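PDB 7EEH: TqaL, which is an iron-binding protein of the 2OG-Fe dioxygenase family, built on the beta-sheet core of the cupin clan. Local coordinates for residues L65-D68 against R74-R77; M215-G220 against E225-N230; L46-T51 against F130-V135. The protein carries 1 engineered substitution. One frame throughout, in Å; residues are numbered along the deposited sequence.

Contact 1. Residues L65-D68 against R74-R77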
ATOM      1  N   LEU B  65      12.735 -22.158  29.387  1.00 18.92           N
ATOM      2  CA  LEU B  65      12.654 -21.220  30.496  1.00 21.87           C
ATOM      3  C   LEU B  65      13.073 -21.910  31.789  1.00 25.20           C
ATOM      4  O   LEU B  65      13.074 -23.139  31.887  1.00 24.44           O
ATOM      5  CB  LEU B  65      11.239 -20.659  30.619  1.00 20.51           C
ATOM      6  CG  LEU B  65      10.738 -19.910  29.382  1.00 19.83           C
ATOM      7  CD1 LEU B  65       9.256 -19.550  29.518  1.00 20.37           C
ATOM      8  CD2 LEU B  65      11.577 -18.656  29.142  1.00 21.10           C
ATOM      9  N   TYR B  66      13.466 -21.099  32.771  1.00 21.41           N
ATOM     10  CA  TYR B  66      13.999 -21.617  34.030  1.00 23.95           C
ATOM     11  C   TYR B  66      12.876 -22.113  34.934  1.00 29.89           C
ATOM     12  O   TYR B  66      11.798 -21.519  34.983  1.00 31.09           O
ATOM     13  CB  TYR B  66      14.813 -20.540  34.754  1.00 23.96           C
ATOM     14  CG  TYR B  66      15.759 -21.098  35.793  1.00 28.09           C
ATOM     15  CD1 TYR B  66      16.935 -21.738  35.412  1.00 29.25           C
ATOM     16  CD2 TYR B  66      15.471 -21.017  37.152  1.00 30.68           C
ATOM     17  CE1 TYR B  66      17.810 -22.268  36.358  1.00 26.82           C
ATOM     18  CE2 TYR B  66      16.348 -21.554  38.117  1.00 29.11           C
ATOM     19  CZ  TYR B  66      17.513 -22.168  37.707  1.00 28.47           C
ATOM     20  OH  TYR B  66      18.395 -22.693  38.639  1.00 29.44           O
ATOM     21  N   SER B  67      13.140 -23.216  35.645  1.00 28.89           N
ATOM     22  CA  SER B  67      12.192 -23.855  36.559  1.00 35.79           C
ATOM     23  C   SER B  67      12.756 -23.838  37.978  1.00 43.96           C
ATOM     24  O   SER B  67      13.822 -24.407  38.228  1.00 35.43           O
ATOM     25  CB  SER B  67      11.902 -25.297  36.140  1.00 34.98           C
ATOM     26  OG  SER B  67      11.542 -25.370  34.775  1.00 41.46           O
ATOM     27  N   ASP B  68      12.031 -23.202  38.900  1.00 48.23           N
ATOM     28  CA  ASP B  68      12.370 -23.156  40.317  1.00 48.56           C
ATOM     29  C   ASP B  68      11.346 -23.963  41.101  1.00 55.48           C
ATOM     30  O   ASP B  68      10.141 -23.793  40.877  1.00 55.98           O
ATOM     31  CB  ASP B  68      12.386 -21.698  40.809  1.00 54.34           C
ATOM     32  CG  ASP B  68      12.935 -21.545  42.224  1.00 58.48           C
ATOM     33  OD1 ASP B  68      12.825 -22.483  43.039  1.00 62.00           O
ATOM     34  OD2 ASP B  68      13.458 -20.454  42.531  1.00 56.02           O
ATOM     35  N   ARG B  74       4.985 -21.275  37.473  1.00 37.63           N
ATOM     36  CA  ARG B  74       5.566 -20.389  36.471  1.00 35.01           C
ATOM     37  C   ARG B  74       7.005 -20.779  36.140  1.00 35.25           C
ATOM     38  O   ARG B  74       7.797 -21.128  37.021  1.00 35.39           O
ATOM     39  CB  ARG B  74       5.507 -18.925  36.920  1.00 35.56           C
ATOM     40  CG  ARG B  74       6.396 -18.578  38.093  1.00 43.03           C
ATOM     41  CD  ARG B  74       6.321 -17.104  38.404  1.00 49.23           C
ATOM     42  NE  ARG B  74       7.453 -16.383  37.835  1.00 47.82           N
ATOM     43  CZ  ARG B  74       7.363 -15.174  37.289  1.00 51.69           C
ATOM     44  NH1 ARG B  74       6.185 -14.554  37.234  1.00 53.31           N
ATOM     45  NH2 ARG B  74       8.448 -14.589  36.792  1.00 45.02           N
ATOM     46  N   ARG B  75       7.324 -20.716  34.855  1.00 27.65           N
ATOM     47  CA  ARG B  75       8.685 -20.828  34.353  1.00 26.25           C
ATOM     48  C   ARG B  75       9.008 -19.540  33.611  1.00 27.47           C
ATOM     49  O   ARG B  75       8.145 -18.977  32.933  1.00 23.37           O
ATOM     50  CB  ARG B  75       8.838 -22.046  33.434  1.00 28.03           C
ATOM     51  CG  ARG B  75       8.707 -23.394  34.166  1.00 36.68           C
ATOM     52  CD  ARG B  75       7.796 -24.363  33.438  1.00 42.22           C
ATOM     53  NE  ARG B  75       7.344 -25.459  34.299  1.00 43.23           N
ATOM     54  CZ  ARG B  75       6.642 -26.502  33.864  1.00 45.02           C
ATOM     55  NH1 ARG B  75       6.308 -26.595  32.578  1.00 43.99           N
ATOM     56  NH2 ARG B  75       6.265 -27.451  34.713  1.00 45.12           N
ATOM     57  N   SER B  76      10.239 -19.059  33.744  1.00 25.26           N
ATOM     58  CA  SER B  76      10.502 -17.709  33.265  1.00 20.27           C
ATOM     59  C   SER B  76      11.990 -17.495  33.044  1.00 22.15           C
ATOM     60  O   SER B  76      12.834 -18.214  33.591  1.00 20.03           O
ATOM     61  CB  SER B  76       9.963 -16.678  34.253  1.00 22.43           C
ATOM     62  OG  SER B  76      10.988 -16.245  35.127  1.00 30.00           O
ATOM     63  N   ARG B  77      12.286 -16.516  32.185  1.00 20.57           N
ATOM     64  CA  ARG B  77      13.587 -15.867  32.073  1.00 20.81           C
ATOM     65  C   ARG B  77      13.341 -14.373  31.922  1.00 20.97           C
ATOM     66  O   ARG B  77      12.295 -13.963  31.419  1.00 21.31           O
ATOM     67  CB  ARG B  77      14.414 -16.368  30.878  1.00 19.38           C
ATOM     68  CG  ARG B  77      14.828 -17.838  30.988  1.00 21.80           C
ATOM     69  CD  ARG B  77      15.826 -18.285  29.937  1.00 20.13           C
ATOM     70  NE  ARG B  77      16.253 -19.656  30.244  1.00 22.04           N
ATOM     71  CZ  ARG B  77      17.262 -19.951  31.067  1.00 25.47           C
ATOM     72  NH1 ARG B  77      17.970 -18.983  31.640  1.00 21.88           N
ATOM     73  NH2 ARG B  77      17.566 -21.219  31.320  1.00 25.94           N
TER
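Tyr66 and Ser76 face each other as an antiparallel hydrogen-bonded pair, and each residue's N-H is bonded to the other's carbonyl oxygen. Tyr66 N donates to Ser76 O at 3.1 Å, and Ser76 N returns a bond to Tyr66 O at 3.2 Å. Tyr66 O also takes a CA-H...O contact from Arg75 CA at 3.3 Å. Arg77 runs extended from CG to NE and lays one guanidinium face over Tyr66 N, while its NH2 comes to the edge of the tyrosine ring, the two planes 75° apart. The charged end is held by carbonyls: NE bonds to Asn64 O, and NH1 to Phe117 O and Glu119 O. Leu65 spans the strand backbone lengthwise, its CB by Ser76 N, CD1 on Arg75 O at 3.6 Å and CD2 against Arg77 CG at 3.8 Å. Ser67 OG rests on the aliphatic part of Arg75, 3.5 Å from CG. Across the other edge of 74-77, Arg75 and Arg77 make backbone bonds to strand 158-170. Segments 66-68 and 74-77, their directions 133° apart, thus form a weakly bonded beta hairpin, its arms joined by five residues, at the start of strand 74-84 in the large sheet.

Contact 2. Residues M215-G220 against E225-N230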
HETATM    1  N   MSE B 215      -8.920   4.964  35.921  1.00 32.90           N
HETATM    2  CA  MSE B 215      -8.211   5.170  37.201  1.00 36.86           C
HETATM    3  C   MSE B 215      -9.141   5.151  38.413  1.00 36.10           C
HETATM    4  O   MSE B 215      -8.646   5.100  39.491  1.00 39.09           O
HETATM    5  CB  MSE B 215      -7.335   6.416  37.131  1.00 36.83           C
HETATM    6  CG  MSE B 215      -6.423   6.414  35.944  1.00 35.40           C
HETATM    7 SE   MSE B 215      -5.120   5.016  36.073  1.00 45.00          SE
HETATM    8  CE  MSE B 215      -4.100   5.531  37.577  1.00 37.23           C
ATOM      9  N   ASN B 216     -10.436   5.129  38.212  1.00 36.51           N
ATOM     10  CA  ASN B 216     -11.370   5.092  39.328  1.00 40.56           C
ATOM     11  C   ASN B 216     -11.733   3.674  39.750  1.00 41.09           C
ATOM     12  O   ASN B 216     -12.448   3.502  40.742  1.00 41.53           O
ATOM     13  CB  ASN B 216     -12.636   5.880  38.984  1.00 39.95           C
ATOM     14  CG  ASN B 216     -12.362   7.357  38.788  1.00 40.56           C
ATOM     15  OD1 ASN B 216     -11.442   7.915  39.392  1.00 47.08           O
ATOM     16  ND2 ASN B 216     -13.162   8.002  37.951  1.00 42.57           N
ATOM     17  N   GLU B 217     -11.267   2.656  39.034  1.00 37.26           N
ATOM     18  CA  GLU B 217     -11.431   1.295  39.525  1.00 37.97           C
ATOM     19  C   GLU B 217     -10.559   1.083  40.757  1.00 37.45           C
ATOM     20  O   GLU B 217      -9.483   1.671  40.892  1.00 36.02           O
ATOM     21  CB  GLU B 217     -11.078   0.280  38.432  1.00 35.65           C
ATOM     22  CG  GLU B 217     -11.387  -1.181  38.775  1.00 38.52           C
ATOM     23  CD  GLU B 217     -12.817  -1.393  39.245  1.00 43.10           C
ATOM     24  OE1 GLU B 217     -13.069  -1.244  40.459  1.00 42.60           O
ATOM     25  OE2 GLU B 217     -13.691  -1.706  38.404  1.00 43.27           O
ATOM     26  N   GLU B 218     -11.043   0.235  41.664  1.00 38.91           N
ATOM     27  CA  GLU B 218     -10.382  -0.044  42.941  1.00 43.39           C
ATOM     28  C   GLU B 218      -9.131  -0.899  42.732  1.00 38.23           C
ATOM     29  O   GLU B 218      -9.231  -2.068  42.349  1.00 38.47           O
ATOM     30  CB  GLU B 218     -11.367  -0.758  43.865  1.00 47.67           C
ATOM     31  CG  GLU B 218     -11.030  -0.712  45.356  1.00 50.69           C
ATOM     32  CD  GLU B 218     -11.226   0.670  45.972  1.00 61.09           C
ATOM     33  OE1 GLU B 218     -11.955   1.504  45.376  1.00 56.94           O
ATOM     34  OE2 GLU B 218     -10.654   0.914  47.061  1.00 62.33           O
ATOM     35  N   THR B 219      -7.955  -0.345  43.024  1.00 38.43           N
ATOM     36  CA  THR B 219      -6.738  -1.153  43.049  1.00 35.04           C
ATOM     37  C   THR B 219      -6.920  -2.346  43.978  1.00 39.03           C
ATOM     38  O   THR B 219      -7.339  -2.195  45.127  1.00 42.01           O
ATOM     39  CB  THR B 219      -5.546  -0.313  43.517  1.00 33.27           C
ATOM     40  OG1 THR B 219      -5.389   0.827  42.666  1.00 39.81           O
ATOM     41  CG2 THR B 219      -4.269  -1.134  43.493  1.00 38.74           C
ATOM     42  N   GLY B 220      -6.622  -3.538  43.477  1.00 34.24           N
ATOM     43  CA  GLY B 220      -6.748  -4.747  44.266  1.00 39.20           C
ATOM     44  C   GLY B 220      -8.051  -5.503  44.098  1.00 41.49           C
ATOM     45  O   GLY B 220      -8.129  -6.666  44.518  1.00 43.20           O
ATOM     46  N   GLU B 225     -15.104  -8.855  40.473  1.00 53.27           N
ATOM     47  CA  GLU B 225     -15.782  -7.774  41.172  1.00 55.60           C
ATOM     48  C   GLU B 225     -15.628  -6.418  40.491  1.00 53.15           C
ATOM     49  O   GLU B 225     -16.006  -5.398  41.079  1.00 48.72           O
ATOM     50  CB  GLU B 225     -15.268  -7.670  42.610  1.00 53.49           C
ATOM     51  CG  GLU B 225     -15.223  -8.972  43.390  1.00 60.79           C
ATOM     52  CD  GLU B 225     -14.464  -8.810  44.702  1.00 66.67           C
ATOM     53  OE1 GLU B 225     -13.227  -8.622  44.663  1.00 63.69           O
ATOM     54  OE2 GLU B 225     -15.107  -8.846  45.774  1.00 73.53           O
ATOM     55  N   ILE B 226     -15.080  -6.366  39.289  1.00 51.52           N
ATOM     56  CA  ILE B 226     -14.848  -5.070  38.662  1.00 50.01           C
ATOM     57  C   ILE B 226     -16.163  -4.521  38.118  1.00 49.11           C
ATOM     58  O   ILE B 226     -17.034  -5.260  37.648  1.00 47.43           O
ATOM     59  CB  ILE B 226     -13.769  -5.174  37.565  1.00 49.04           C
ATOM     60  CG1 ILE B 226     -14.268  -6.006  36.388  1.00 48.71           C
ATOM     61  CG2 ILE B 226     -12.498  -5.779  38.133  1.00 44.59           C
ATOM     62  CD1 ILE B 226     -14.646  -5.172  35.180  1.00 47.30           C
ATOM     63  N   LYS B 227     -16.305  -3.208  38.195  1.00 46.93           N
ATOM     64  CA  LYS B 227     -17.544  -2.549  37.799  1.00 49.69           C
ATOM     65  C   LYS B 227     -17.553  -2.311  36.293  1.00 46.35           C
ATOM     66  O   LYS B 227     -16.580  -1.780  35.749  1.00 38.88           O
ATOM     67  CB  LYS B 227     -17.700  -1.229  38.548  1.00 45.18           C
ATOM     68  CG  LYS B 227     -17.463  -1.358  40.052  1.00 46.49           C
ATOM     69  CD  LYS B 227     -17.730  -0.049  40.784  1.00 47.23           C
ATOM     70  CE  LYS B 227     -16.518   0.872  40.761  1.00 49.50           C
ATOM     71  NZ  LYS B 227     -15.628   0.711  41.950  1.00 49.61           N
ATOM     72  N   PRO B 228     -18.614  -2.703  35.587  1.00 46.72           N
ATOM     73  CA  PRO B 228     -18.666  -2.422  34.144  1.00 43.51           C
ATOM     74  C   PRO B 228     -18.570  -0.942  33.824  1.00 41.92           C
ATOM     75  O   PRO B 228     -18.042  -0.573  32.768  1.00 39.21           O
ATOM     76  CB  PRO B 228     -20.021  -3.016  33.723  1.00 44.68           C
ATOM     77  CG  PRO B 228     -20.319  -4.046  34.767  1.00 46.08           C
ATOM     78  CD  PRO B 228     -19.787  -3.465  36.047  1.00 49.78           C
ATOM     79  N   GLN B 229     -19.038  -0.078  34.727  1.00 40.74           N
ATOM     80  CA  GLN B 229     -18.985   1.361  34.505  1.00 41.03           C
ATOM     81  C   GLN B 229     -17.557   1.877  34.377  1.00 40.30           C
ATOM     82  O   GLN B 229     -17.348   2.968  33.835  1.00 36.39           O
ATOM     83  CB  GLN B 229     -19.687   2.099  35.654  1.00 45.88           C
ATOM     84  CG  GLN B 229     -21.147   1.709  35.876  1.00 53.69           C
ATOM     85  CD  GLN B 229     -21.311   0.495  36.792  1.00 54.25           C
ATOM     86  OE1 GLN B 229     -20.480  -0.419  36.798  1.00 49.72           O
ATOM     87  NE2 GLN B 229     -22.388   0.488  37.573  1.00 59.22           N
ATOM     88  N   ASN B 230     -16.572   1.134  34.874  1.00 36.56           N
ATOM     89  CA  ASN B 230     -15.191   1.595  34.863  1.00 37.74           C
ATOM     90  C   ASN B 230     -14.340   0.839  33.860  1.00 35.92           C
ATOM     91  O   ASN B 230     -13.119   1.022  33.834  1.00 28.99           O
ATOM     92  CB  ASN B 230     -14.600   1.496  36.268  1.00 34.53           C
ATOM     93  CG  ASN B 230     -15.223   2.509  37.215  1.00 40.31           C
ATOM     94  OD1 ASN B 230     -16.324   2.304  37.712  1.00 43.36           O
ATOM     95  ND2 ASN B 230     -14.547   3.626  37.424  1.00 39.68           N
TER
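Glu217 reaches across to Lys227 and grips it at two places, backbone and side chain. Its CG stands anti to the backbone N (chi1 -172°) and the chain then bends at chi2, bringing the carboxylate up to the opposing segment. Lys227 N donates to Glu217 OE2 at 3.0 Å, on the syn side of the carboxylate. The other oxygen, OE1, is bonded on its anti side by Glu218 N at 2.8 Å and forms a longer salt bridge to Lys227 NZ at 3.5 Å. Two backbone N-H groups and one ammonium therefore hold this buried carboxylate, fix its rotation and would be expected to favour its charged form. Lys227 bends at chi3 and chi4, which brings NZ to OE1, and its side chain crosses that of Glu217 obliquely. Asn230 also borders the carboxylate: its CB is 4.0 Å from Glu217 OE2, and its ND2 packs 3.3 Å from Asn216 CB while donating to Asp214 OD1. That same Asp214 oxygen accepts from Asn216 N, tying both segments to one residue. Lys252 NZ adds bonds to the carbonyls of Met215 and Glu217. Ile226 packs on Val183 and on Pro228 of the second subunit. The whole arrangement closes the loop between strands 209-213 and 231-236, neighbours in the three-stranded antiparallel sheet, with Lys252 coming from that sheet's third strand, 252-255.

Contact 3. Residues L46-T51 against F130-V135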
ATOM      1  N   LEU B  46       8.176  -8.790   9.812  1.00 20.63           N
ATOM      2  CA  LEU B  46       8.932  -9.109   8.599  1.00 22.23           C
ATOM      3  C   LEU B  46       9.523  -7.848   7.985  1.00 24.02           C
ATOM      4  O   LEU B  46      10.711  -7.801   7.641  1.00 21.19           O
ATOM      5  CB  LEU B  46       8.027  -9.816   7.588  1.00 22.55           C
ATOM      6  CG  LEU B  46       7.617 -11.247   7.943  1.00 22.78           C
ATOM      7  CD1 LEU B  46       6.573 -11.776   6.974  1.00 29.18           C
ATOM      8  CD2 LEU B  46       8.835 -12.141   7.929  1.00 26.46           C
ATOM      9  N   GLY B  47       8.701  -6.802   7.849  1.00 22.34           N
ATOM     10  CA  GLY B  47       9.185  -5.563   7.272  1.00 21.57           C
ATOM     11  C   GLY B  47      10.327  -4.967   8.054  1.00 23.83           C
ATOM     12  O   GLY B  47      11.199  -4.317   7.478  1.00 24.37           O
ATOM     13  N   LEU B  48      10.350  -5.190   9.371  1.00 21.18           N
ATOM     14  CA  LEU B  48      11.406  -4.677  10.228  1.00 20.60           C
ATOM     15  C   LEU B  48      12.669  -5.516  10.168  1.00 25.09           C
ATOM     16  O   LEU B  48      13.717  -5.056  10.634  1.00 23.64           O
ATOM     17  CB  LEU B  48      10.954  -4.625  11.692  1.00 18.92           C
ATOM     18  CG  LEU B  48       9.838  -3.654  11.943  1.00 25.97           C
ATOM     19  CD1 LEU B  48       9.494  -3.524  13.460  1.00 22.59           C
ATOM     20  CD2 LEU B  48      10.387  -2.408  11.268  1.00 21.56           C
ATOM     21  N   GLY B  49      12.593  -6.735   9.646  1.00 23.90           N
ATOM     22  CA  GLY B  49      13.777  -7.567   9.601  1.00 24.95           C
ATOM     23  C   GLY B  49      13.650  -8.960  10.189  1.00 23.20           C
ATOM     24  O   GLY B  49      14.626  -9.713  10.163  1.00 24.57           O
ATOM     25  N   ALA B  50      12.483  -9.328  10.715  1.00 20.08           N
ATOM     26  CA  ALA B  50      12.302 -10.679  11.245  1.00 23.42           C
ATOM     27  C   ALA B  50      12.391 -11.708  10.124  1.00 25.13           C
ATOM     28  O   ALA B  50      11.818 -11.515   9.051  1.00 25.85           O
ATOM     29  CB  ALA B  50      10.941 -10.814  11.935  1.00 20.19           C
ATOM     30  N   THR B  51      13.082 -12.825  10.378  1.00 23.67           N
ATOM     31  CA  THR B  51      13.088 -13.909   9.410  1.00 23.24           C
ATOM     32  C   THR B  51      11.990 -14.905   9.749  1.00 23.48           C
ATOM     33  O   THR B  51      11.583 -15.042  10.907  1.00 23.93           O
ATOM     34  CB  THR B  51      14.450 -14.617   9.352  1.00 26.30           C
ATOM     35  OG1 THR B  51      14.671 -15.359  10.563  1.00 25.74           O
ATOM     36  CG2 THR B  51      15.563 -13.602   9.169  1.00 25.74           C
ATOM     37  N   PHE B 130      12.073 -11.454  17.828  1.00 19.41           N
ATOM     38  CA  PHE B 130      12.112 -10.779  19.125  1.00 19.87           C
ATOM     39  C   PHE B 130      12.700  -9.379  18.999  1.00 20.96           C
ATOM     40  O   PHE B 130      12.172  -8.422  19.585  1.00 20.45           O
ATOM     41  CB  PHE B 130      12.922 -11.585  20.143  1.00 19.78           C
ATOM     42  CG  PHE B 130      13.225 -10.816  21.413  1.00 19.27           C
ATOM     43  CD1 PHE B 130      12.278 -10.718  22.421  1.00 19.69           C
ATOM     44  CD2 PHE B 130      14.444 -10.176  21.583  1.00 16.17           C
ATOM     45  CE1 PHE B 130      12.545 -10.003  23.581  1.00 20.94           C
ATOM     46  CE2 PHE B 130      14.718  -9.464  22.743  1.00 18.72           C
ATOM     47  CZ  PHE B 130      13.770  -9.375  23.743  1.00 18.85           C
ATOM     48  N   GLN B 131      13.808  -9.241  18.254  1.00 19.44           N
ATOM     49  CA  GLN B 131      14.406  -7.922  18.069  1.00 21.78           C
ATOM     50  C   GLN B 131      13.433  -6.980  17.370  1.00 20.37           C
ATOM     51  O   GLN B 131      13.328  -5.807  17.731  1.00 20.89           O
ATOM     52  CB  GLN B 131      15.714  -8.024  17.282  1.00 24.29           C
ATOM     53  CG  GLN B 131      16.798  -8.851  18.001  1.00 25.40           C
ATOM     54  CD  GLN B 131      18.131  -8.872  17.266  1.00 29.12           C
ATOM     55  OE1 GLN B 131      18.199  -8.596  16.071  1.00 25.61           O
ATOM     56  NE2 GLN B 131      19.202  -9.193  17.990  1.00 25.57           N
ATOM     57  N   ALA B 132      12.712  -7.478  16.369  1.00 21.50           N
ATOM     58  CA  ALA B 132      11.713  -6.646  15.704  1.00 22.02           C
ATOM     59  C   ALA B 132      10.636  -6.201  16.681  1.00 19.21           C
ATOM     60  O   ALA B 132      10.144  -5.070  16.597  1.00 20.25           O
ATOM     61  CB  ALA B 132      11.094  -7.400  14.531  1.00 16.87           C
ATOM     62  N   LEU B 133      10.286  -7.059  17.647  1.00 19.66           N
ATOM     63  CA  LEU B 133       9.309  -6.663  18.658  1.00 18.15           C
ATOM     64  C   LEU B 133       9.812  -5.492  19.489  1.00 19.85           C
ATOM     65  O   LEU B 133       9.046  -4.577  19.796  1.00 20.90           O
ATOM     66  CB  LEU B 133       8.951  -7.841  19.566  1.00 19.33           C
ATOM     67  CG  LEU B 133       7.850  -8.774  19.054  1.00 18.18           C
ATOM     68  CD1 LEU B 133       7.756 -10.034  19.913  1.00 17.36           C
ATOM     69  CD2 LEU B 133       6.489  -8.050  18.981  1.00 17.09           C
ATOM     70  N   LEU B 134      11.093  -5.503  19.869  1.00 21.66           N
ATOM     71  CA  LEU B 134      11.654  -4.375  20.610  1.00 19.48           C
ATOM     72  C   LEU B 134      11.631  -3.104  19.773  1.00 20.95           C
ATOM     73  O   LEU B 134      11.270  -2.032  20.266  1.00 20.85           O
ATOM     74  CB  LEU B 134      13.086  -4.686  21.047  1.00 19.94           C
ATOM     75  CG  LEU B 134      13.304  -5.588  22.267  1.00 19.12           C
ATOM     76  CD1 LEU B 134      14.776  -5.918  22.377  1.00 19.04           C
ATOM     77  CD2 LEU B 134      12.810  -4.916  23.549  1.00 16.45           C
ATOM     78  N   VAL B 135      12.058  -3.199  18.511  1.00 21.36           N
ATOM     79  CA  VAL B 135      12.051  -2.028  17.641  1.00 20.14           C
ATOM     80  C   VAL B 135      10.630  -1.496  17.503  1.00 19.20           C
ATOM     81  O   VAL B 135      10.386  -0.288  17.622  1.00 21.93           O
ATOM     82  CB  VAL B 135      12.682  -2.376  16.279  1.00 21.71           C
ATOM     83  CG1 VAL B 135      12.628  -1.209  15.352  1.00 21.22           C
ATOM     84  CG2 VAL B 135      14.145  -2.789  16.469  1.00 21.81           C
TER
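Leu48, in the last turn of helix 38-48, packs against Ala132 of helix 128-141 where the first helix is terminated by a Schellman motif. Apolar contact carries the whole meeting: no hydrogen bond crosses between the two segments. Leu48 CB sits 4.0 Å from Ala132 CB, and the backbones draw together here, with Leu48 CA and Ala132 CA 5.8 Å apart. The small methyl of Ala132 is also met by Ala50 CB at 4.3 Å, so the residues before and after Gly49 both lean on one alanine. Farther along helix 128-141, one turn on, Val135 extends the apolar strip.

Polar bonds act within each segment and around it. Gly49, the first residue to leave helical angles, has a positive phi (128°) with two bonds back into the last turn, one of them Gly49 N to Leu46 O. The chain can then turn sharply and present Ala50 beside Leu48. Thr51 follows as the N-cap of helix 52-58, its OG1 accepting from Asp54 N, while Thr51 N donates to Thr128 OG1 near the start of helix 128-141. Leu133 and Leu134 pack against strand 267-277 of the large sheet, which places the helix between the sheet and that last turn. With CG anti to the carbonyl carbon (chi1 -65°) and chi2 extended, CD1 of Leu48 ends 3.6 Å from Ala132 O and 4.3 Å from Val135 CG1.

Contact 1 is nested along the chain inside the loop closed by contact 3, and contact 2 opens only after both have closed. Contacts 1 and 3 are joined through the eight-stranded antiparallel sheet: strand 74-84 belongs to it, and helix 128-141 packs on its strand 267-277. Their centres lie about 25 Å apart, with nearest atoms about 9 Å apart. Contact 2 lies in the loop joining strands 209-213 and 231-236 of the three-stranded sheet; its centre is about 32 Å from that of contact 1 and about 36 Å from that of contact 3, which is on the opposite side of the chain's centre. His253, an iron ligand with His184 and Asp186, lies on strand 252-255, so this loop is attached to the sheet that carries His253.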